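Local coordinates for arfgap-like finger domain containing protein (Cryptosporidium parvum Iowa II, PDB 2OWA) that binds a zinc ion through a cysteine-rich finger and probably stimulates GTP hydrolysis by ADP-ribosylation factors, at residues N36-W49 / V56-K68. Sequence-based numbering, arbitrary orientation.
Sequences NRTCFDCESRNPTW and VFICLNCSSDHRK. With ZN (zinc ion), chain C.
Cys39 and Cys42 of 36-49 and Cys59 and Cys62 of 56-68 close round a single zinc ion, each through SG, the shortest bond being that of Cys62 SG at 2.2 Å. Three of the sulfurs also accept backbone amides: Cys39 SG receives Cys42 N, with weaker bonds from Asp41 N and, across the contact, Cys59 N, while Cys42 SG receives Ser44 N. Cys59 caps the helix 60-67, its SG accepting from Cys62 N (3.5 Å, 166°), so the metal sits at the N-terminal end of that helix, whose positive end may stabilise the sulfur charge. Beside the metal, Asp41 can be followed outward: CB packs on Cys62 SG at 3.6 Å; with CG anti to the carbonyl carbon (chi1 -65°), the carboxylate reaches His66; OD1 bonds to Tyr119 OH and lies near Ile58 CG2, and OD2 accepts a hydrogen bond from His66 NE2 (2.8 Å). OD2 lies in the imidazole plane and is met on its syn side, 22° out of the carboxylate plane; Lys117 makes a salt bridge to the same oxygen, while Ser74 holds ND1 of His66. Ile58 CD1 sits over the centre of one imidazole face. Two CxxC pairs, the first in a loop and the second spanning the N-cap and first turn of helix 60-67, just after strand 56-58, form the Cys4 zinc finger of the ArfGAP domain. That strand is tied to the loop by Phe40 N to Phe57 O (2.9 Å), and to Trp49 by Ile58 N to Trp49 O (3.0 Å). Val56 CG1 makes a CH-pi contact over the Phe40 ring, 3.7 Å from its centroid. The Trp49 indole lies along the helix, with Ser63 CB against CG (3.6 Å); Arg67 approaches its six-membered ring as in a cation-pi contact, doubtful in detail because NH1 is modelled too close.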
# COMPACT_ATOMS: atom_id res chain seq x y z
N ASN A 36 8.25 -6.38 -1.10
CA ASN A 36 7.38 -5.63 -2.03
C ASN A 36 7.39 -6.15 -3.47
O ASN A 36 6.78 -5.54 -4.35
CB ASN A 36 7.71 -4.14 -2.02
CG ASN A 36 7.37 -3.45 -0.70
OD1 ASN A 36 6.47 -3.88 0.04
ND2 ASN A 36 8.05 -2.34 -0.43
N ARG A 37 8.06 -7.27 -3.69
CA ARG A 37 8.27 -7.82 -5.05
C ARG A 37 7.26 -8.90 -5.44
O ARG A 37 7.29 -9.47 -6.53
CB ARG A 37 9.72 -8.28 -5.20
CG ARG A 37 10.70 -7.12 -5.06
CD ARG A 37 12.03 -7.48 -5.60
NE ARG A 37 12.11 -7.36 -7.06
CZ ARG A 37 13.21 -7.66 -7.76
NH1 ARG A 37 14.28 -8.11 -7.12
NH2 ARG A 37 13.22 -7.54 -9.09
N THR A 38 6.33 -9.14 -4.55
CA THR A 38 5.22 -10.00 -4.83
C THR A 38 3.93 -9.29 -4.34
O THR A 38 3.95 -8.60 -3.34
CB THR A 38 5.47 -11.33 -4.12
OG1 THR A 38 4.36 -12.20 -4.33
CG2 THR A 38 5.67 -11.14 -2.64
N CYS A 39 2.82 -9.42 -5.07
CA CYS A 39 1.57 -8.73 -4.70
C CYS A 39 1.12 -9.15 -3.30
O CYS A 39 1.18 -10.33 -2.96
CB CYS A 39 0.48 -9.06 -5.71
SG CYS A 39 -1.20 -8.67 -5.26
N PHE A 40 0.65 -8.19 -2.51
CA PHE A 40 0.21 -8.49 -1.14
C PHE A 40 -0.95 -9.50 -1.11
O PHE A 40 -1.05 -10.30 -0.17
CB PHE A 40 -0.21 -7.20 -0.40
CG PHE A 40 -0.46 -7.40 1.08
CD1 PHE A 40 0.61 -7.58 1.96
CD2 PHE A 40 -1.74 -7.39 1.58
CE1 PHE A 40 0.40 -7.78 3.34
CE2 PHE A 40 -1.96 -7.59 2.99
CZ PHE A 40 -0.87 -7.78 3.84
N ASP A 41 -1.84 -9.46 -2.11
CA ASP A 41 -3.02 -10.35 -2.12
C ASP A 41 -2.79 -11.71 -2.77
O ASP A 41 -3.24 -12.74 -2.24
CB ASP A 41 -4.21 -9.68 -2.82
CG ASP A 41 -4.72 -8.45 -2.08
OD1 ASP A 41 -4.06 -8.03 -1.09
OD2 ASP A 41 -5.78 -7.92 -2.50
N CYS A 42 -2.10 -11.74 -3.92
CA CYS A 42 -2.02 -12.98 -4.69
C CYS A 42 -0.62 -13.46 -5.04
O CYS A 42 -0.47 -14.47 -5.73
CB CYS A 42 -2.83 -12.84 -5.97
SG CYS A 42 -1.95 -11.99 -7.27
N GLU A 43 0.40 -12.72 -4.62
CA GLU A 43 1.79 -13.08 -4.89
C GLU A 43 2.29 -13.04 -6.37
O GLU A 43 3.42 -13.46 -6.65
CB GLU A 43 2.17 -14.39 -4.15
CG GLU A 43 1.78 -14.39 -2.64
CD GLU A 43 2.30 -15.57 -1.85
OE1 GLU A 43 2.07 -16.74 -2.24
OE2 GLU A 43 2.94 -15.34 -0.79
N SER A 44 1.46 -12.54 -7.29
CA SER A 44 1.88 -12.14 -8.64
C SER A 44 3.10 -11.25 -8.49
O SER A 44 3.17 -10.44 -7.59
CB SER A 44 0.74 -11.38 -9.36
OG SER A 44 1.18 -10.65 -10.51
N ARG A 45 4.07 -11.40 -9.39
CA ARG A 45 5.40 -10.84 -9.18
C ARG A 45 5.51 -9.40 -9.66
O ARG A 45 4.79 -8.99 -10.55
CB ARG A 45 6.45 -11.79 -9.78
CG ARG A 45 6.39 -13.15 -9.07
CD ARG A 45 6.26 -14.35 -10.02
NE ARG A 45 7.59 -14.83 -10.40
CZ ARG A 45 8.11 -16.02 -10.12
NH1 ARG A 45 7.41 -16.95 -9.47
NH2 ARG A 45 9.35 -16.27 -10.50
N ASN A 46 6.38 -8.61 -9.03
CA ASN A 46 6.59 -7.20 -9.43
C ASN A 46 5.32 -6.36 -9.43
O ASN A 46 4.99 -5.76 -10.45
CB ASN A 46 7.29 -7.12 -10.80
CG ASN A 46 7.73 -5.70 -11.15
OD1 ASN A 46 8.02 -4.88 -10.26
ND2 ASN A 46 7.76 -5.38 -12.46
N PRO A 47 4.60 -6.29 -8.28
CA PRO A 47 3.38 -5.49 -8.33
C PRO A 47 3.72 -3.98 -8.37
O PRO A 47 4.70 -3.54 -7.75
CB PRO A 47 2.68 -5.85 -7.01
CG PRO A 47 3.85 -6.10 -6.07
CD PRO A 47 4.83 -6.87 -6.94
N THR A 48 2.93 -3.21 -9.10
CA THR A 48 3.24 -1.79 -9.26
C THR A 48 2.07 -0.91 -8.83
O THR A 48 2.21 0.30 -8.77
CB THR A 48 3.66 -1.43 -10.72
OG1 THR A 48 2.56 -1.67 -11.58
CG2 THR A 48 4.84 -2.30 -11.16
N TRP A 49 0.93 -1.52 -8.53
CA TRP A 49 -0.18 -0.79 -7.94
C TRP A 49 -0.03 -0.81 -6.42
O TRP A 49 0.87 -1.47 -5.89
CB TRP A 49 -1.54 -1.38 -8.39
CG TRP A 49 -1.81 -1.06 -9.79
CD1 TRP A 49 -1.21 -1.64 -10.89
CD2 TRP A 49 -2.70 -0.05 -10.30
NE1 TRP A 49 -1.67 -1.05 -12.03
CE2 TRP A 49 -2.60 -0.09 -11.72
CE3 TRP A 49 -3.56 0.89 -9.71
CZ2 TRP A 49 -3.34 0.76 -12.56
CZ3 TRP A 49 -4.32 1.75 -10.55
CH2 TRP A 49 -4.19 1.67 -11.97
N VAL A 56 0.40 -1.20 1.11
CA VAL A 56 0.82 -2.44 0.47
C VAL A 56 0.89 -2.26 -1.05
O VAL A 56 0.14 -1.47 -1.62
CB VAL A 56 -0.08 -3.64 0.85
CG1 VAL A 56 0.07 -3.99 2.39
CG2 VAL A 56 -1.53 -3.33 0.50
N PHE A 57 1.78 -3.00 -1.69
CA PHE A 57 1.83 -3.11 -3.17
C PHE A 57 1.08 -4.33 -3.68
O PHE A 57 1.22 -5.42 -3.12
CB PHE A 57 3.26 -3.19 -3.67
CG PHE A 57 4.04 -1.96 -3.43
CD1 PHE A 57 4.05 -0.95 -4.37
CD2 PHE A 57 4.76 -1.80 -2.23
CE1 PHE A 57 4.79 0.24 -4.12
CE2 PHE A 57 5.48 -0.65 -1.98
CZ PHE A 57 5.52 0.37 -2.93
N ILE A 58 0.31 -4.13 -4.74
CA ILE A 58 -0.63 -5.15 -5.28
C ILE A 58 -0.57 -5.11 -6.81
O ILE A 58 -0.18 -4.11 -7.36
CB ILE A 58 -2.08 -4.88 -4.80
CG1 ILE A 58 -2.56 -3.44 -5.12
CG2 ILE A 58 -2.23 -5.27 -3.27
CD1 ILE A 58 -4.01 -3.16 -4.72
N CYS A 59 -0.99 -6.19 -7.50
CA CYS A 59 -0.88 -6.26 -8.94
C CYS A 59 -2.07 -5.57 -9.62
O CYS A 59 -3.06 -5.19 -8.97
CB CYS A 59 -0.75 -7.72 -9.42
SG CYS A 59 -2.20 -8.81 -9.09
N LEU A 60 -1.98 -5.46 -10.94
CA LEU A 60 -3.00 -4.83 -11.76
C LEU A 60 -4.35 -5.54 -11.62
O LEU A 60 -5.40 -4.89 -11.68
CB LEU A 60 -2.52 -4.71 -13.23
CG LEU A 60 -2.01 -5.92 -14.03
CD1 LEU A 60 -3.15 -6.85 -14.39
CD2 LEU A 60 -1.26 -5.52 -15.33
N ASN A 61 -4.32 -6.86 -11.42
CA ASN A 61 -5.51 -7.67 -11.19
C ASN A 61 -6.13 -7.31 -9.82
O ASN A 61 -7.29 -6.92 -9.75
CB ASN A 61 -5.14 -9.16 -11.25
CG ASN A 61 -6.35 -10.06 -11.48
OD1 ASN A 61 -7.19 -10.28 -10.58
ND2 ASN A 61 -6.45 -10.62 -12.71
N CYS A 62 -5.35 -7.40 -8.76
CA CYS A 62 -5.88 -7.13 -7.41
C CYS A 62 -6.26 -5.67 -7.24
O CYS A 62 -7.20 -5.38 -6.51
CB CYS A 62 -4.91 -7.60 -6.31
SG CYS A 62 -4.70 -9.38 -6.42
N SER A 63 -5.57 -4.76 -7.94
CA SER A 63 -5.92 -3.34 -7.94
C SER A 63 -7.36 -3.05 -8.39
O SER A 63 -8.02 -2.21 -7.80
CB SER A 63 -4.93 -2.52 -8.77
OG SER A 63 -4.99 -2.92 -10.14
N SER A 64 -7.83 -3.76 -9.42
CA SER A 64 -9.23 -3.65 -9.87
C SER A 64 -10.19 -4.02 -8.79
O SER A 64 -11.11 -3.26 -8.54
CB SER A 64 -9.53 -4.48 -11.13
OG SER A 64 -8.80 -3.98 -12.23
N ASP A 65 -10.01 -5.18 -8.18
CA ASP A 65 -10.84 -5.58 -7.02
C ASP A 65 -10.88 -4.53 -5.93
O ASP A 65 -11.96 -4.20 -5.43
CB ASP A 65 -10.41 -6.93 -6.44
CG ASP A 65 -10.48 -8.07 -7.47
OD1 ASP A 65 -11.30 -8.01 -8.42
OD2 ASP A 65 -9.67 -9.01 -7.35
N HIS A 66 -9.71 -4.03 -5.53
CA HIS A 66 -9.63 -2.95 -4.54
C HIS A 66 -10.36 -1.68 -4.97
O HIS A 66 -10.95 -1.01 -4.14
CB HIS A 66 -8.18 -2.59 -4.24
CG HIS A 66 -7.50 -3.56 -3.33
ND1 HIS A 66 -7.07 -3.21 -2.07
CD2 HIS A 66 -7.17 -4.86 -3.50
CE1 HIS A 66 -6.50 -4.26 -1.49
NE2 HIS A 66 -6.56 -5.27 -2.34
N ARG A 67 -10.30 -1.35 -6.25
CA ARG A 67 -10.94 -0.14 -6.78
C ARG A 67 -12.47 -0.19 -6.68
O ARG A 67 -13.13 0.85 -6.65
CB ARG A 67 -10.47 0.15 -8.23
CG ARG A 67 -9.05 0.77 -8.33
CD ARG A 67 -8.69 1.25 -9.77
NE ARG A 67 -8.64 0.16 -10.76
CZ ARG A 67 -7.55 -0.53 -11.12
NH1 ARG A 67 -6.36 -0.29 -10.58
NH2 ARG A 67 -7.64 -1.50 -12.02
N LYS A 68 -13.03 -1.40 -6.65
CA LYS A 68 -14.48 -1.60 -6.44
C LYS A 68 -14.93 -1.48 -4.99
O LYS A 68 -16.12 -1.50 -4.72
CB LYS A 68 -14.92 -2.97 -6.95
CG LYS A 68 -14.60 -3.29 -8.39
CD LYS A 68 -14.98 -4.77 -8.63
CE LYS A 68 -14.17 -5.38 -9.77
NZ LYS A 68 -14.25 -4.53 -11.00
ZN ZN C . -2.56 -9.70 -6.96
O HOH W 1 1.24 -4.96 -11.47